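Local atomic coordinates of galacto-N-biose/lacto-N-biose I transporter substrate-binding protein (Bifidobacterium longum, PDB entry 2Z8F), a protein that binds galacto-N-biose, lacto-N-biose and the milk sugar lacto-N-tetraose, probably delivering them to the membrane components of an ABC transporter. Residues M171-D176 and G386-I391; E155-A160 and A213-Q218; P229-S234 and A250-P255. All coordinates share one frame; numbering follows the deposited sequence.

Contact 1 (M171-D176 and G386-I391); sequences MSYQPD and GKVADI. With GAL (beta-D-galactopyranose), chain C.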
# COMPACT_ATOMS: atom_id res chain seq x y z
N MET A 171 -3.16 17.08 -9.40
CA MET A 171 -2.23 16.25 -8.64
C MET A 171 -2.24 16.65 -7.17
O MET A 171 -2.51 17.81 -6.82
CB MET A 171 -0.81 16.36 -9.25
CG MET A 171 0.23 15.36 -8.72
SD MET A 171 -0.28 13.63 -8.67
CE MET A 171 -0.52 13.32 -10.39
N SER A 172 -2.01 15.67 -6.31
CA SER A 172 -1.66 15.94 -4.92
C SER A 172 -0.22 15.52 -4.64
O SER A 172 0.30 14.57 -5.24
CB SER A 172 -2.62 15.26 -3.96
OG SER A 172 -2.39 13.85 -3.90
N TYR A 173 0.43 16.29 -3.78
CA TYR A 173 1.71 15.94 -3.20
C TYR A 173 1.43 15.60 -1.74
O TYR A 173 0.96 16.48 -1.00
CB TYR A 173 2.65 17.14 -3.29
CG TYR A 173 4.01 16.97 -2.67
CD1 TYR A 173 5.00 16.23 -3.32
CD2 TYR A 173 4.33 17.58 -1.45
CE1 TYR A 173 6.26 16.09 -2.76
CE2 TYR A 173 5.61 17.46 -0.89
CZ TYR A 173 6.58 16.70 -1.56
OH TYR A 173 7.86 16.56 -1.03
N GLN A 174 1.74 14.37 -1.34
CA GLN A 174 1.34 13.85 -0.04
C GLN A 174 2.58 13.60 0.82
O GLN A 174 3.14 12.49 0.83
CB GLN A 174 0.52 12.57 -0.23
CG GLN A 174 -0.77 12.80 -0.99
CD GLN A 174 -1.53 11.54 -1.29
OE1 GLN A 174 -1.29 10.51 -0.68
NE2 GLN A 174 -2.45 11.62 -2.25
N PRO A 175 3.01 14.63 1.58
CA PRO A 175 4.26 14.44 2.31
C PRO A 175 4.22 13.32 3.35
O PRO A 175 5.26 12.73 3.62
CB PRO A 175 4.49 15.81 2.98
CG PRO A 175 3.20 16.51 2.93
CD PRO A 175 2.40 15.95 1.82
N ASP A 176 3.05 13.03 3.93
CA ASP A 176 2.89 11.94 4.90
C ASP A 176 2.81 10.54 4.26
O ASP A 176 2.64 9.54 4.96
CB ASP A 176 1.66 12.15 5.80
CG ASP A 176 0.35 12.29 5.02
OD1 ASP A 176 0.36 12.56 3.81
OD2 ASP A 176 -0.75 12.15 5.64
N GLY A 386 12.94 22.86 1.20
CA GLY A 386 13.72 21.72 0.72
C GLY A 386 13.37 21.42 -0.73
O GLY A 386 12.37 21.91 -1.22
N LYS A 387 14.23 20.65 -1.41
CA LYS A 387 13.92 20.17 -2.76
C LYS A 387 13.34 18.76 -2.74
O LYS A 387 13.69 17.95 -1.89
CB LYS A 387 15.19 20.15 -3.65
CG LYS A 387 15.76 21.54 -3.87
CD LYS A 387 14.93 22.30 -4.89
CE LYS A 387 15.62 23.55 -5.34
NZ LYS A 387 14.86 24.03 -6.54
N VAL A 388 12.48 18.46 -3.70
CA VAL A 388 11.93 17.11 -3.76
C VAL A 388 13.04 16.05 -3.94
O VAL A 388 12.97 14.97 -3.36
CB VAL A 388 10.85 16.96 -4.85
CG1 VAL A 388 10.28 15.51 -4.88
CG2 VAL A 388 9.72 17.99 -4.62
N ALA A 389 14.08 16.37 -4.71
CA ALA A 389 15.18 15.43 -4.90
C ALA A 389 15.86 14.98 -3.60
O ALA A 389 16.43 13.89 -3.53
CB ALA A 389 16.22 16.01 -5.88
N ASP A 390 15.79 15.83 -2.57
CA ASP A 390 16.43 15.55 -1.29
C ASP A 390 15.78 14.37 -0.57
O ASP A 390 16.42 13.73 0.26
CB ASP A 390 16.36 16.79 -0.41
CG ASP A 390 17.08 17.97 -1.01
OD1 ASP A 390 17.91 17.73 -1.94
OD2 ASP A 390 16.81 19.12 -0.59
N ILE A 391 14.51 14.11 -0.88
CA ILE A 391 13.83 12.91 -0.38
C ILE A 391 14.71 11.69 -0.67
O ILE A 391 14.92 10.85 0.18
CB ILE A 391 12.44 12.71 -1.06
CG1 ILE A 391 11.45 13.79 -0.61
CG2 ILE A 391 11.88 11.32 -0.74
CD1 ILE A 391 10.17 13.86 -1.48
C1 GAL C . 2.79 6.73 7.74
C2 GAL C . 2.14 5.40 7.34
C3 GAL C . 0.80 5.57 6.63
C4 GAL C . -0.11 6.54 7.39
C5 GAL C . 0.66 7.83 7.69
C6 GAL C . -0.15 8.80 8.55
O2 GAL C . 3.05 4.73 6.51
O3 GAL C . 0.31 4.23 6.53
O4 GAL C . -0.41 5.90 8.61
O5 GAL C . 1.84 7.54 8.40
O6 GAL C . 0.66 9.96 8.77
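Tyr173 spans the gap to Val388 and Ile391 and makes every direct contact between 171-176 and 386-391. Earlier in the loop, Met171 turns its side chain to Phe215 of helix 207-221, while Ser172 OG receives a bond from Gln174 NE2 (2.8 Å). The acceptor lies close to the Gln174 amide plane, so this short side-chain link across one residue helps fix how the amide is turned.

With CG anti to the backbone N (chi1 177°), the Tyr173 ring is carried out from the loop toward the 386-391 segment. Its OH comes 3.6 Å from Ile391 CD1, the two side chains approaching from opposite directions. Val388 CG2 sits obliquely beside the ring, 4.4 Å from Tyr173 CE1, a looser touch. The buried phenol oxygen is not left among methyls alone, because it is hydrogen-bonded to the carbonyl oxygen of Ala378.

Pro175 rests on Ala378 of helix 367-380. Asp176, part of the glycan pocket, bonds through its two carboxylate oxygens to the backbone N of Arg230 and of Trp231; its backbone O is 3.8 Å from C5 of the chain C galactose.

Within 386-391, Asp390 OD2 accepts from Lys387 N (3.1 Å), which meets it from above the carboxylate plane. The loop between helices 153-165 and 178-187 thus meets the N-terminal part of helix 389-405, with Ile182 of helix 178-187 against Tyr173, Leu220 of helix 207-221 against Val388, and Met374 and Ala378 of helix 367-380 against Ile391.

Contact 2 (E155-A160 and A213-Q218); sequences EFIAAA and ADFYQQ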
# COMPACT_ATOMS: atom_id res chain seq x y z
N GLU A 155 3.57 17.23 -20.77
CA GLU A 155 2.20 17.52 -21.15
C GLU A 155 1.32 17.57 -19.90
O GLU A 155 0.41 18.41 -19.81
CB GLU A 155 1.66 16.49 -22.14
CG GLU A 155 0.19 16.70 -22.51
CD GLU A 155 -0.06 16.73 -24.01
OE1 GLU A 155 0.73 17.40 -24.73
OE2 GLU A 155 -1.04 16.11 -24.47
N PHE A 156 1.61 16.69 -18.95
CA PHE A 156 0.87 16.68 -17.68
C PHE A 156 1.08 17.96 -16.89
O PHE A 156 0.12 18.57 -16.38
CB PHE A 156 1.24 15.48 -16.80
CG PHE A 156 0.36 15.33 -15.61
CD1 PHE A 156 -0.73 14.48 -15.65
CD2 PHE A 156 0.58 16.08 -14.45
CE1 PHE A 156 -1.57 14.34 -14.55
CE2 PHE A 156 -0.27 15.96 -13.35
CZ PHE A 156 -1.33 15.10 -13.40
N ILE A 157 2.33 18.38 -16.77
CA ILE A 157 2.67 19.61 -16.06
C ILE A 157 1.97 20.83 -16.69
O ILE A 157 1.42 21.66 -15.96
CB ILE A 157 4.22 19.78 -15.96
CG1 ILE A 157 4.81 18.71 -15.03
CG2 ILE A 157 4.59 21.19 -15.47
CD1 ILE A 157 6.34 18.50 -15.13
N ALA A 158 1.94 20.91 -18.01
CA ALA A 158 1.22 21.99 -18.72
C ALA A 158 -0.27 22.00 -18.37
O ALA A 158 -0.84 23.06 -18.06
CB ALA A 158 1.44 21.88 -20.27
N ALA A 159 -0.89 20.82 -18.40
CA ALA A 159 -2.30 20.68 -18.05
C ALA A 159 -2.50 21.07 -16.61
O ALA A 159 -3.50 21.73 -16.26
CB ALA A 159 -2.77 19.25 -18.29
N ALA A 160 -1.54 20.71 -15.75
CA ALA A 160 -1.66 21.00 -14.33
C ALA A 160 -1.61 22.51 -14.04
O ALA A 160 -2.30 23.01 -13.13
CB ALA A 160 -0.58 20.28 -13.57
N ALA A 213 11.26 12.96 -8.74
CA ALA A 213 11.57 14.24 -8.09
C ALA A 213 11.26 15.41 -9.01
O ALA A 213 10.66 16.39 -8.61
CB ALA A 213 13.04 14.28 -7.64
N ASP A 214 11.69 15.31 -10.26
CA ASP A 214 11.50 16.40 -11.22
C ASP A 214 10.01 16.69 -11.46
O ASP A 214 9.60 17.84 -11.50
CB ASP A 214 12.20 16.03 -12.53
CG ASP A 214 12.19 17.15 -13.56
OD1 ASP A 214 12.49 18.32 -13.23
OD2 ASP A 214 11.93 16.83 -14.77
N PHE A 215 9.20 15.63 -11.55
CA PHE A 215 7.77 15.78 -11.77
C PHE A 215 7.16 16.57 -10.61
O PHE A 215 6.52 17.60 -10.84
CB PHE A 215 7.13 14.41 -11.89
CG PHE A 215 5.61 14.43 -12.10
CD1 PHE A 215 5.07 14.81 -13.34
CD2 PHE A 215 4.75 14.05 -11.07
CE1 PHE A 215 3.68 14.79 -13.55
CE2 PHE A 215 3.35 14.03 -11.27
CZ PHE A 215 2.82 14.40 -12.50
N TYR A 216 7.39 16.12 -9.38
CA TYR A 216 6.78 16.82 -8.24
C TYR A 216 7.39 18.19 -8.03
O TYR A 216 6.68 19.11 -7.63
CB TYR A 216 6.81 15.98 -6.95
CG TYR A 216 5.78 14.85 -6.96
CD1 TYR A 216 6.17 13.53 -7.18
CD2 TYR A 216 4.42 15.11 -6.77
CE1 TYR A 216 5.23 12.47 -7.24
CE2 TYR A 216 3.47 14.07 -6.79
CZ TYR A 216 3.87 12.76 -7.02
OH TYR A 216 2.93 11.73 -7.05
N GLN A 217 8.69 18.34 -8.31
CA GLN A 217 9.35 19.63 -8.13
C GLN A 217 8.70 20.67 -9.03
O GLN A 217 8.40 21.78 -8.58
CB GLN A 217 10.86 19.54 -8.44
CG GLN A 217 11.60 20.81 -8.02
CD GLN A 217 11.61 20.99 -6.51
OE1 GLN A 217 12.23 20.21 -5.80
NE2 GLN A 217 10.92 22.03 -6.01
N GLN A 218 8.52 20.33 -10.31
CA GLN A 218 7.92 21.27 -11.27
C GLN A 218 6.49 21.62 -10.87
O GLN A 218 6.11 22.78 -10.95
CB GLN A 218 7.95 20.73 -12.70
CG GLN A 218 9.36 20.63 -13.26
CD GLN A 218 9.38 20.41 -14.77
OE1 GLN A 218 10.12 19.56 -15.27
NE2 GLN A 218 8.57 21.17 -15.48
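Phe156 and Phe215 form the aromatic half of this interface between helices 153-165 and 207-221. Their ring centroids are 5.3 Å apart and the planes are inclined at 52°, neither parallel nor perpendicular. Phe156 CD2 lies at the rim of the Phe215 ring, near its plane and 3.4 Å from Phe215 CZ, while CE1 of Phe215 comes 3.5 Å from the same CD2. Phe156 holds CG anti to its backbone N (chi1 -171°); the same torsion in Phe215 carries that ring out until its CE1-CZ end meets Phe156. Trp277 meets both rings, lying nearly parallel to Phe215, and Phe278 adds an edge-to-face partner to Phe215, so the pair belongs to a larger aromatic cluster. With an alanine in place of Phe156, the CE1-CZ end of Phe215 would probably lose its partner and a gap would be likely beside Trp277.

The aliphatic half centres on Ile157. Its CG1 reaches Phe215 CD1 at 4.3 Å, and its terminal CD1 lies 3.7 Å from Gln218 CB, the two side chains crossing at about a right angle. Gln218 is partly exposed and borders the apolar contact; no hydrogen bond links the two segments.

The short helical segments run almost parallel, with axes 10.6 Å apart and a crossing angle of -17°. At this separation it is Ile157, Phe156 and Phe215 that bridge the two helices. This is side-by-side helix packing in the periplasmic-binding-protein fold, through Ile157 and the Phe156-Phe215 pair, beside Trp277 and Phe278.

Contact 3 (P229-S234 and A250-P255); sequences PRWDPS and AAWEAP. With NAG (2-acetamido-2-deoxy-beta-D-glucopyranose), chain B; GAL (beta-D-galactopyranose), chain D; GAL (beta-D-galactopyranose), chain C.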
# COMPACT_ATOMS: atom_id res chain seq x y z
N PRO A 229 -1.49 16.95 3.84
CA PRO A 229 -1.18 15.56 4.19
C PRO A 229 -2.39 14.67 3.88
O PRO A 229 -3.54 15.08 4.11
CB PRO A 229 -0.91 15.63 5.70
CG PRO A 229 -0.47 17.06 5.90
CD PRO A 229 -1.35 17.85 5.00
N ARG A 230 -2.15 13.48 3.32
CA ARG A 230 -3.23 12.61 2.83
C ARG A 230 -4.28 12.30 3.91
O ARG A 230 -5.48 12.20 3.63
CB ARG A 230 -2.61 11.28 2.35
CG ARG A 230 -3.59 10.19 1.93
CD ARG A 230 -4.46 10.63 0.76
NE ARG A 230 -5.40 9.59 0.36
CZ ARG A 230 -6.57 9.37 0.94
NH1 ARG A 230 -6.97 10.11 1.98
NH2 ARG A 230 -7.34 8.40 0.49
N TRP A 231 -3.79 12.13 5.12
CA TRP A 231 -4.63 11.64 6.21
C TRP A 231 -5.18 12.75 7.08
O TRP A 231 -5.87 12.47 8.07
CB TRP A 231 -3.91 10.51 6.98
CG TRP A 231 -3.47 9.44 5.99
CD1 TRP A 231 -2.20 9.19 5.56
CD2 TRP A 231 -4.34 8.56 5.24
NE1 TRP A 231 -2.21 8.20 4.60
CE2 TRP A 231 -3.51 7.79 4.39
CE3 TRP A 231 -5.72 8.35 5.21
CZ2 TRP A 231 -4.02 6.82 3.51
CZ3 TRP A 231 -6.24 7.38 4.34
CH2 TRP A 231 -5.38 6.63 3.50
N ASP A 232 -4.92 14.00 6.69
CA ASP A 232 -5.49 15.18 7.36
C ASP A 232 -6.87 15.57 6.82
O ASP A 232 -7.16 15.38 5.64
CB ASP A 232 -4.54 16.37 7.22
CG ASP A 232 -3.41 16.33 8.23
OD1 ASP A 232 -3.35 15.37 9.04
OD2 ASP A 232 -2.57 17.26 8.22
N PRO A 233 -7.75 16.14 7.68
CA PRO A 233 -9.04 16.63 7.20
C PRO A 233 -8.96 17.62 6.03
O PRO A 233 -9.90 17.71 5.24
CB PRO A 233 -9.63 17.33 8.45
CG PRO A 233 -8.97 16.64 9.60
CD PRO A 233 -7.59 16.28 9.14
N SER A 234 -7.85 18.35 5.92
CA SER A 234 -7.63 19.26 4.80
C SER A 234 -7.61 18.51 3.45
O SER A 234 -8.06 19.04 2.43
CB SER A 234 -6.35 20.07 5.00
OG SER A 234 -5.22 19.23 5.12
N ALA A 250 -3.09 4.74 -4.30
CA ALA A 250 -2.98 3.27 -4.21
C ALA A 250 -4.37 2.68 -4.50
O ALA A 250 -5.37 3.26 -4.12
CB ALA A 250 -2.46 2.84 -2.84
N ALA A 251 -4.43 1.54 -5.19
CA ALA A 251 -5.74 0.96 -5.56
C ALA A 251 -6.67 0.74 -4.33
O ALA A 251 -7.90 0.93 -4.44
CB ALA A 251 -5.57 -0.35 -6.38
N TRP A 252 -6.09 0.41 -3.17
CA TRP A 252 -6.89 0.13 -1.96
C TRP A 252 -7.53 1.41 -1.39
O TRP A 252 -8.38 1.33 -0.46
CB TRP A 252 -6.12 -0.65 -0.87
CG TRP A 252 -4.72 -0.12 -0.62
CD1 TRP A 252 -3.55 -0.68 -1.09
CD2 TRP A 252 -4.35 1.05 0.11
NE1 TRP A 252 -2.47 0.09 -0.69
CE2 TRP A 252 -2.93 1.16 0.04
CE3 TRP A 252 -5.08 2.05 0.81
CZ2 TRP A 252 -2.22 2.21 0.65
CZ3 TRP A 252 -4.37 3.09 1.42
CH2 TRP A 252 -2.95 3.16 1.34
N GLU A 253 -7.16 2.57 -1.94
CA GLU A 253 -7.80 3.84 -1.54
C GLU A 253 -9.25 4.00 -1.98
O GLU A 253 -9.93 4.91 -1.50
CB GLU A 253 -7.00 5.08 -2.01
CG GLU A 253 -5.65 5.23 -1.33
CD GLU A 253 -4.97 6.53 -1.71
OE1 GLU A 253 -5.61 7.61 -1.58
OE2 GLU A 253 -3.80 6.48 -2.17
N ALA A 254 -9.75 3.16 -2.89
CA ALA A 254 -10.99 3.51 -3.58
C ALA A 254 -12.14 3.82 -2.60
O ALA A 254 -12.70 4.91 -2.67
CB ALA A 254 -11.40 2.43 -4.61
N PRO A 255 -12.47 2.87 -1.71
CA PRO A 255 -13.62 3.19 -0.83
C PRO A 255 -13.30 4.29 0.17
O PRO A 255 -14.20 5.05 0.59
CB PRO A 255 -13.87 1.88 -0.10
CG PRO A 255 -12.52 1.18 -0.09
CD PRO A 255 -11.91 1.53 -1.44
C1 NAG B . -0.87 4.04 5.74
C2 NAG B . -0.90 2.56 5.35
C3 NAG B . -2.22 2.08 4.74
C4 NAG B . -3.41 2.60 5.61
C5 NAG B . -3.24 4.11 5.77
C6 NAG B . -4.45 4.74 6.48
C7 NAG B . 1.10 1.38 4.68
C8 NAG B . 2.17 1.21 3.64
N2 NAG B . 0.21 2.32 4.41
O3 NAG B . -2.05 0.67 4.73
O4 NAG B . -4.61 2.35 4.92
O5 NAG B . -2.04 4.34 6.49
O6 NAG B . -4.49 4.26 7.80
O7 NAG B . 1.09 0.64 5.67
C1 GAL D . -2.82 -0.02 3.73
C2 GAL D . -2.13 -1.36 3.48
C3 GAL D . -2.98 -2.19 2.54
C4 GAL D . -4.41 -2.32 3.09
C5 GAL D . -5.02 -0.94 3.35
C6 GAL D . -6.39 -1.01 4.03
O2 GAL D . -0.87 -1.11 2.86
O3 GAL D . -2.36 -3.43 2.39
O4 GAL D . -4.31 -3.09 4.26
O5 GAL D . -4.16 -0.20 4.22
O6 GAL D . -7.00 0.26 3.95
C1 GAL C . 2.79 6.73 7.74
C2 GAL C . 2.14 5.40 7.34
C3 GAL C . 0.80 5.57 6.63
C4 GAL C . -0.11 6.54 7.39
C5 GAL C . 0.66 7.83 7.69
C6 GAL C . -0.15 8.80 8.55
O2 GAL C . 3.05 4.73 6.51
O3 GAL C . 0.31 4.23 6.53
O4 GAL C . -0.41 5.90 8.61
O5 GAL C . 1.84 7.54 8.40
O6 GAL C . 0.66 9.96 8.77
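Arg230 and Glu253 are joined by a salt bridge in which two nitrogens hold one oxygen. NE and NH2 of Arg230 each donate to Glu253 OE1, both at 2.8 Å, approaching side-on with the acceptor in the guanidinium plane. Both bonds are bent (N-H...O 148° from NE, 143° from NH2) and come from the same face of the carboxylate, NH2 on the anti side; the two group planes are 47° apart. The other oxygen, Glu253 OE2, accepts from Ala250 N (2.8 Å), so both oxygens of this buried acid are engaged, which restrains its rotation; the arginine probably favours the ionised form.

Edge contact links the two indoles: Trp231 CH2 and Trp252 CZ3 stand 4.2 Å apart, each near the other's plane. Trp231 is sandwiched, with its own neighbour Arg230 over one face and the N-acetylglucosamine over the other. The indole NE1 of Trp231 bonds to Glu177, that of Trp252 to the backbone O of Asp287.

CH-pi contacts hold two sugar rings. C5 of the N-acetylglucosamine lies over Trp231, 3.6 Å from CZ2, and C1 of the chain D galactose over Trp252, 3.8 Å from CZ2, while Ala250 CB backs the opposite face. C6 of the chain C galactose packs obliquely, 3.6 Å from Trp231 CD1.

Set edge to edge, the tryptophans make a surface on which the N-acetylglucosamine and chain D galactose lie, a kind of aromatic stacking familiar from sugar-binding proteins of this fold.

Contacts 1 and 2 have centres 12 Å apart and interlock: their segments alternate along the chain, and Gln217 of helix 207-221 bonds through OE1 to Val388 N, joining that helix to the 386-391 segment. The centre of contact 3 is about 16 Å from that of contact 1, and its segments fall between those of contact 1 in sequence; the carboxylate of Asp176 joins the two, and both touch the chain C galactose. Contacts 2 and 3 come in series, 21 Å apart between centres, without touching. Together they run from the sugar-stacking surface through the 171-176 loop, linking the sugar site to helix packing in the same part of the fold.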